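Local coordinates for uncharacterized protein MTH_862 (Methanothermobacter thermautotrophicus, PDB 2R47) that is of unknown function and belongs to the archaeal DUF2124 family, with an alpha/beta fold whose mixed central sheet runs on into a second subunit, at residues 84-90 and 109-115; 90-95 and 128-134; 118-122 and 138-142. One frame throughout, in Å; residues are numbered along the deposited sequence.

Contact 1 of 3, residues 84-90 and 109-115; sequences NVDVLVL and LVEDALE
N84 opens the segment in extended conformation, its CA 4.5 Å from the CA of A113; N84 CB, placed by the backbone, lies 3.0 Å from A113 O, and with chi1 p its OD1 comes 3.7 Å from E115 CB. V85 forms a parallel bridge with L114 (CA to CA 5.2 Å): V85 N donates to A113 O at 2.8 Å, and E115 N to V85 O at 2.8 Å. A beta-branched valine suits this buried position, its CG2 4.2 Å from L114 CD1. The chain turns a corner at D86 and V87. D86, its carboxylate held by the backbone NH groups of E27 and R28, sets CB 3.7 Å from E115 CD. Beyond the corner, strand 88-90 runs nearly antiparallel to helix 109-113 (154°, axes 10.2 Å apart), the helix packing on the central sheet as in alpha/beta folds. L88 CB (chi1 t, chi2 p) points toward the helix, and L88 CD2 lies 4.1 Å from L109 CG, 4.0 Å from V110 CG2 and 4.4 Å from A113 CB, while its CB meets L114 CD1 at 3.8 Å. Small A113 leaves room for this leucine. L90, m at chi1, brings CD2 to 4.2 Å from L109 CD2.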
# COMPACT_ATOMS: atom_id res chain seq x y z
N ASN A 84 -16.01 -1.07 18.21
CA ASN A 84 -14.90 -1.94 18.49
C ASN A 84 -14.87 -3.11 17.50
O ASN A 84 -15.81 -3.32 16.69
CB ASN A 84 -14.81 -2.31 19.99
CG ASN A 84 -15.92 -3.15 20.44
OD1 ASN A 84 -16.06 -3.39 21.64
ND2 ASN A 84 -16.74 -3.59 19.51
N VAL A 85 -13.77 -3.85 17.54
CA VAL A 85 -13.50 -4.82 16.50
C VAL A 85 -13.17 -6.13 17.12
O VAL A 85 -12.77 -6.18 18.29
CB VAL A 85 -12.32 -4.34 15.60
CG1 VAL A 85 -12.66 -2.98 14.96
CG2 VAL A 85 -11.04 -4.16 16.44
N ASP A 86 -13.34 -7.22 16.38
CA ASP A 86 -12.93 -8.50 16.94
C ASP A 86 -11.50 -8.91 16.52
O ASP A 86 -10.94 -9.84 17.06
CB ASP A 86 -13.98 -9.60 16.72
CG ASP A 86 -14.34 -9.77 15.27
OD1 ASP A 86 -13.41 -10.02 14.49
OD2 ASP A 86 -15.53 -9.67 14.89
N VAL A 87 -10.91 -8.17 15.57
CA VAL A 87 -9.44 -8.27 15.36
C VAL A 87 -8.91 -6.85 15.25
O VAL A 87 -9.41 -6.05 14.43
CB VAL A 87 -9.03 -9.01 14.04
CG1 VAL A 87 -7.47 -9.02 13.88
CG2 VAL A 87 -9.54 -10.46 14.05
N LEU A 88 -7.91 -6.52 16.05
CA LEU A 88 -7.28 -5.23 15.95
C LEU A 88 -5.90 -5.46 15.35
O LEU A 88 -5.10 -6.18 15.92
CB LEU A 88 -7.19 -4.55 17.31
CG LEU A 88 -6.49 -3.17 17.34
CD1 LEU A 88 -7.04 -2.12 16.35
CD2 LEU A 88 -6.48 -2.64 18.80
N VAL A 89 -5.62 -4.81 14.21
CA VAL A 89 -4.36 -4.99 13.53
C VAL A 89 -3.54 -3.70 13.73
O VAL A 89 -3.90 -2.61 13.23
CB VAL A 89 -4.57 -5.29 11.98
CG1 VAL A 89 -3.18 -5.49 11.29
CG2 VAL A 89 -5.57 -6.48 11.76
N LEU A 90 -2.44 -3.82 14.47
CA LEU A 90 -1.51 -2.70 14.62
C LEU A 90 -0.55 -2.72 13.43
O LEU A 90 0.03 -3.77 13.11
CB LEU A 90 -0.70 -2.85 15.92
CG LEU A 90 -1.56 -2.98 17.20
CD1 LEU A 90 -0.58 -3.08 18.47
CD2 LEU A 90 -2.60 -1.86 17.29
N LEU A 109 -5.49 1.83 23.48
CA LEU A 109 -6.20 1.51 22.22
C LEU A 109 -6.68 0.07 22.23
O LEU A 109 -7.80 -0.22 21.83
CB LEU A 109 -5.31 1.73 21.00
CG LEU A 109 -6.00 1.36 19.68
CD1 LEU A 109 -7.24 2.26 19.38
CD2 LEU A 109 -5.00 1.38 18.53
N VAL A 110 -5.80 -0.84 22.66
CA VAL A 110 -6.14 -2.25 22.65
C VAL A 110 -7.29 -2.45 23.62
O VAL A 110 -8.25 -3.15 23.31
CB VAL A 110 -4.92 -3.13 22.96
CG1 VAL A 110 -5.35 -4.62 23.07
CG2 VAL A 110 -3.85 -2.97 21.85
N GLU A 111 -7.22 -1.81 24.78
CA GLU A 111 -8.28 -1.90 25.77
C GLU A 111 -9.60 -1.37 25.23
O GLU A 111 -10.66 -1.99 25.47
CB GLU A 111 -7.91 -1.10 27.02
CG GLU A 111 -8.91 -1.27 28.15
CD GLU A 111 -9.00 -2.73 28.63
OE1 GLU A 111 -8.02 -3.49 28.42
OE2 GLU A 111 -10.05 -3.11 29.22
N ASP A 112 -9.55 -0.25 24.52
CA ASP A 112 -10.77 0.40 24.04
C ASP A 112 -11.39 -0.18 22.76
O ASP A 112 -12.62 -0.28 22.63
CB ASP A 112 -10.53 1.90 23.80
CG ASP A 112 -10.29 2.69 25.10
OD1 ASP A 112 -10.51 2.19 26.24
OD2 ASP A 112 -9.85 3.85 24.95
N ALA A 113 -10.56 -0.47 21.77
CA ALA A 113 -11.02 -0.79 20.43
C ALA A 113 -11.15 -2.28 20.20
O ALA A 113 -11.91 -2.68 19.33
CB ALA A 113 -10.06 -0.21 19.38
N LEU A 114 -10.41 -3.10 20.95
CA LEU A 114 -10.52 -4.55 20.73
C LEU A 114 -11.57 -5.12 21.65
O LEU A 114 -11.47 -4.97 22.88
CB LEU A 114 -9.16 -5.24 20.95
CG LEU A 114 -9.09 -6.73 20.60
CD1 LEU A 114 -9.48 -7.04 19.12
CD2 LEU A 114 -7.66 -7.29 20.96
N GLU A 115 -12.60 -5.78 21.09
CA GLU A 115 -13.62 -6.34 21.97
C GLU A 115 -13.00 -7.43 22.90
O GLU A 115 -12.01 -8.08 22.53
CB GLU A 115 -14.82 -6.86 21.15
CG GLU A 115 -14.63 -8.16 20.53
CD GLU A 115 -15.87 -8.65 19.79
OE1 GLU A 115 -16.64 -7.87 19.19
OE2 GLU A 115 -16.09 -9.85 19.86

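Contact 2 of 3, residues 90-95 and 128-134; sequences LLGGLS and MFARAGW
W134 lays the six-membered ring of its indole over S95, whose CB sits 3.8 Å from the ring centroid and 10° off its normal, a CH-pi contact. The small serine permits this closeness; in its p rotamer OG bonds back to G92 O at 2.8 Å, inside the 3-10 turn 92-95, and lies 3.1 Å from M128 CG. L94 CB meets W134 CH2 at 3.9 Å. F129, chi1 m, pushes CZ to 3.9 Å from L90 CB. G92 stands 5.8 Å from M128 between CA atoms, a closeness that glycine permits. Helix 128-131 is followed by a Schellman motif at G133 (phi 88°), where a CB would press on the carbonyl O of A132, so glycine suits the place; W134 N bonds to F129 O at 2.9 Å and G133 N to A130 O at 3.1 Å. No hydrogen bond crosses the segments: apolar packing joins a short helix to the turn leaving the C-terminal end of inner strand 88-91, where alpha/beta folds commonly place their pockets.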
# COMPACT_ATOMS: atom_id res chain seq x y z
N LEU A 90 -2.44 -3.82 14.47
CA LEU A 90 -1.51 -2.70 14.62
C LEU A 90 -0.55 -2.72 13.43
O LEU A 90 0.03 -3.77 13.11
CB LEU A 90 -0.70 -2.85 15.92
CG LEU A 90 -1.56 -2.98 17.20
CD1 LEU A 90 -0.58 -3.08 18.47
CD2 LEU A 90 -2.60 -1.86 17.29
N LEU A 91 -0.36 -1.55 12.82
CA LEU A 91 0.56 -1.39 11.70
C LEU A 91 1.92 -0.94 12.19
O LEU A 91 2.03 -0.24 13.22
CB LEU A 91 -0.07 -0.43 10.63
CG LEU A 91 -1.42 -1.01 10.14
CD1 LEU A 91 -2.11 0.01 9.21
CD2 LEU A 91 -1.27 -2.34 9.37
N GLY A 92 2.98 -1.37 11.47
CA GLY A 92 4.33 -1.16 11.95
C GLY A 92 4.75 0.27 12.29
O GLY A 92 5.58 0.47 13.20
N GLY A 93 4.23 1.24 11.55
CA GLY A 93 4.54 2.65 11.78
C GLY A 93 4.26 3.08 13.20
O GLY A 93 4.92 4.01 13.70
N LEU A 94 3.30 2.44 13.88
CA LEU A 94 3.01 2.83 15.29
C LEU A 94 4.22 2.67 16.21
O LEU A 94 4.29 3.32 17.28
CB LEU A 94 1.88 2.00 15.87
CG LEU A 94 0.48 2.21 15.27
CD1 LEU A 94 -0.55 1.32 15.98
CD2 LEU A 94 0.10 3.66 15.40
N SER A 95 5.12 1.77 15.81
CA SER A 95 6.28 1.43 16.68
C SER A 95 7.46 2.35 16.39
O SER A 95 8.52 2.24 17.04
CB SER A 95 6.70 -0.04 16.54
OG SER A 95 7.22 -0.33 15.26
N MET A 128 9.60 -4.76 12.13
CA MET A 128 9.53 -3.53 12.92
C MET A 128 9.10 -3.81 14.34
O MET A 128 9.68 -3.23 15.28
CB MET A 128 8.54 -2.54 12.27
CG MET A 128 8.73 -1.09 12.68
SD MET A 128 10.29 -0.38 12.07
CE MET A 128 10.11 -0.64 10.29
N PHE A 129 8.07 -4.62 14.54
CA PHE A 129 7.60 -4.81 15.91
C PHE A 129 8.61 -5.51 16.83
O PHE A 129 8.80 -5.11 17.98
CB PHE A 129 6.29 -5.56 15.94
CG PHE A 129 5.12 -4.75 15.46
CD1 PHE A 129 4.87 -3.51 16.02
CD2 PHE A 129 4.28 -5.24 14.48
CE1 PHE A 129 3.74 -2.74 15.59
CE2 PHE A 129 3.17 -4.49 14.06
CZ PHE A 129 2.93 -3.24 14.61
N ALA A 130 9.20 -6.60 16.35
CA ALA A 130 10.24 -7.30 17.12
C ALA A 130 11.38 -6.32 17.49
O ALA A 130 11.85 -6.27 18.64
CB ALA A 130 10.79 -8.42 16.29
N ARG A 131 11.80 -5.56 16.50
CA ARG A 131 12.95 -4.63 16.66
C ARG A 131 12.68 -3.53 17.69
O ARG A 131 13.57 -3.11 18.43
CB ARG A 131 13.36 -4.07 15.30
CG ARG A 131 13.92 -5.18 14.40
CD ARG A 131 14.07 -4.75 12.98
NE ARG A 131 14.90 -3.56 12.84
CZ ARG A 131 14.67 -2.60 11.96
NH1 ARG A 131 13.60 -2.67 11.15
NH2 ARG A 131 15.49 -1.55 11.93
N ALA A 132 11.41 -3.11 17.79
CA ALA A 132 11.01 -2.08 18.73
C ALA A 132 10.84 -2.59 20.18
O ALA A 132 10.61 -1.82 21.11
CB ALA A 132 9.72 -1.44 18.22
N GLY A 133 10.95 -3.90 20.36
CA GLY A 133 10.72 -4.54 21.66
C GLY A 133 9.26 -4.92 21.90
O GLY A 133 8.91 -5.39 23.00
N TRP A 134 8.41 -4.76 20.88
CA TRP A 134 6.96 -4.84 21.11
C TRP A 134 6.45 -6.25 21.36
O TRP A 134 5.34 -6.41 21.88
CB TRP A 134 6.13 -4.11 20.03
CG TRP A 134 6.08 -2.61 20.19
CD1 TRP A 134 7.00 -1.83 20.84
CD2 TRP A 134 5.08 -1.72 19.71
NE1 TRP A 134 6.65 -0.52 20.78
CE2 TRP A 134 5.46 -0.42 20.09
CE3 TRP A 134 3.90 -1.89 18.98
CZ2 TRP A 134 4.72 0.72 19.75
CZ3 TRP A 134 3.13 -0.75 18.67
CH2 TRP A 134 3.55 0.53 19.05

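Contact 3 of 3, residues 118-122 and 138-142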
# COMPACT_ATOMS: atom_id res chain seq x y z
N GLY A 118 -11.13 -10.71 21.79
CA GLY A 118 -10.75 -10.51 20.39
C GLY A 118 -9.26 -10.78 20.16
O GLY A 118 -8.54 -11.09 21.11
N GLU A 119 -8.80 -10.73 18.92
CA GLU A 119 -7.42 -11.08 18.59
C GLU A 119 -6.63 -9.80 18.35
O GLU A 119 -7.13 -8.89 17.68
CB GLU A 119 -7.43 -11.93 17.32
CG GLU A 119 -6.09 -12.13 16.63
CD GLU A 119 -6.14 -13.20 15.55
OE1 GLU A 119 -6.84 -14.22 15.75
OE2 GLU A 119 -5.48 -13.04 14.51
N LEU A 120 -5.40 -9.75 18.87
CA LEU A 120 -4.51 -8.65 18.60
C LEU A 120 -3.50 -9.14 17.56
O LEU A 120 -2.81 -10.15 17.76
CB LEU A 120 -3.78 -8.22 19.87
CG LEU A 120 -2.81 -7.05 19.70
CD1 LEU A 120 -3.67 -5.79 19.22
CD2 LEU A 120 -1.93 -6.83 20.99
N MET A 121 -3.38 -8.39 16.47
CA MET A 121 -2.43 -8.70 15.42
C MET A 121 -1.52 -7.53 15.08
O MET A 121 -1.85 -6.38 15.34
CB MET A 121 -3.18 -9.12 14.15
CG MET A 121 -3.86 -10.46 14.28
SD MET A 121 -4.57 -11.04 12.73
CE MET A 121 -3.34 -10.47 11.50
N GLY A 122 -0.37 -7.87 14.51
CA GLY A 122 0.49 -6.88 13.89
C GLY A 122 0.81 -7.21 12.45
O GLY A 122 1.07 -8.37 12.08
N LEU A 138 3.78 -6.12 24.32
CA LEU A 138 2.36 -6.42 23.94
C LEU A 138 2.16 -7.94 23.81
O LEU A 138 3.10 -8.65 23.56
CB LEU A 138 2.00 -5.77 22.60
CG LEU A 138 2.08 -4.26 22.46
CD1 LEU A 138 1.68 -3.79 21.06
CD2 LEU A 138 1.18 -3.61 23.52
N ASP A 139 0.94 -8.43 23.96
CA ASP A 139 0.65 -9.85 23.78
C ASP A 139 -0.00 -10.05 22.40
O ASP A 139 -1.25 -10.12 22.30
CB ASP A 139 -0.28 -10.32 24.91
CG ASP A 139 -0.67 -11.79 24.80
OD1 ASP A 139 0.06 -12.57 24.17
OD2 ASP A 139 -1.71 -12.18 25.35
N PHE A 140 0.81 -10.08 21.35
CA PHE A 140 0.26 -10.34 20.00
C PHE A 140 -0.23 -11.79 19.87
O PHE A 140 0.48 -12.73 20.28
CB PHE A 140 1.33 -10.11 18.91
CG PHE A 140 1.60 -8.68 18.62
CD1 PHE A 140 0.68 -7.92 17.89
CD2 PHE A 140 2.83 -8.12 18.98
CE1 PHE A 140 0.96 -6.56 17.58
CE2 PHE A 140 3.13 -6.79 18.67
CZ PHE A 140 2.19 -6.00 17.97
N ASP A 141 -1.42 -11.97 19.28
CA ASP A 141 -1.84 -13.30 18.89
C ASP A 141 -1.22 -13.77 17.58
O ASP A 141 -0.96 -14.95 17.40
CB ASP A 141 -3.37 -13.40 18.82
CG ASP A 141 -4.01 -13.16 20.18
OD1 ASP A 141 -3.77 -13.96 21.10
OD2 ASP A 141 -4.71 -12.14 20.34
N CYS A 142 -0.98 -12.84 16.65
CA CYS A 142 -0.42 -13.24 15.36
C CYS A 142 0.29 -12.01 14.80
O CYS A 142 -0.24 -10.92 14.91
CB CYS A 142 -1.54 -13.71 14.37
SG CYS A 142 -1.03 -13.97 12.62
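D141, with chi1 m, folds its carboxylate back onto strand 118-122, so that OD2 accepts L120 N at 2.9 Å. The short aspartate side chain takes the place of a backbone acceptor, while L120 O receives D141 N at 2.7 Å and, weakly, C142 N at 3.4 Å. L120 (chi1 t, chi2 p) points sideways, yet its CG lies 4.0 Å from F140 CD1 and its CD2 4.4 Å from L138 CB. F140, m at chi1, brings CD1 to 3.5 Å from G122 N; glycine fits there because a CB would be tight against the ring. F140 also meets the ring of F129. M121 (chi1 m, chi2 t) and C142 (chi1 t) share one face of the sheet, M121 CG to C142 CB 4.0 Å, packing together against helix 11-22. G122 N donates a hydrogen bond to C142 O at 3.1 Å. The M121-C142 bridge is the start of parallel pairing between neighbouring strands 118-125 and 142-154, the latter pairing antiparallel with the second subunit at C142.

How the contacts relate
Strands 88-91 and 118-125 are neighbours in the sheet and tie the set together. Contacts 1 and 3 lie 9 Å apart between centres, joined by probable hydrogen bonds L90 N to M121 O (2.8 Å) and M121 N to L88 O (2.9 Å). L90 belongs to contacts 1 and 2, whose centres are 16 Å apart, and its CD1 also packs 3.5 Å from L138 CD1 and 3.9 Å from F140 CE1 of contact 3. Between contacts 2 and 3, 12 Å apart, F129 CE2 lies 3.6 Å from G122 CA. A sulfate, probably from crystallisation, sits about 4 Å from the M128 side chain, and G93 weakly hydrogen-bonds the oxidised cysteine at position 38; both lie at contact 2.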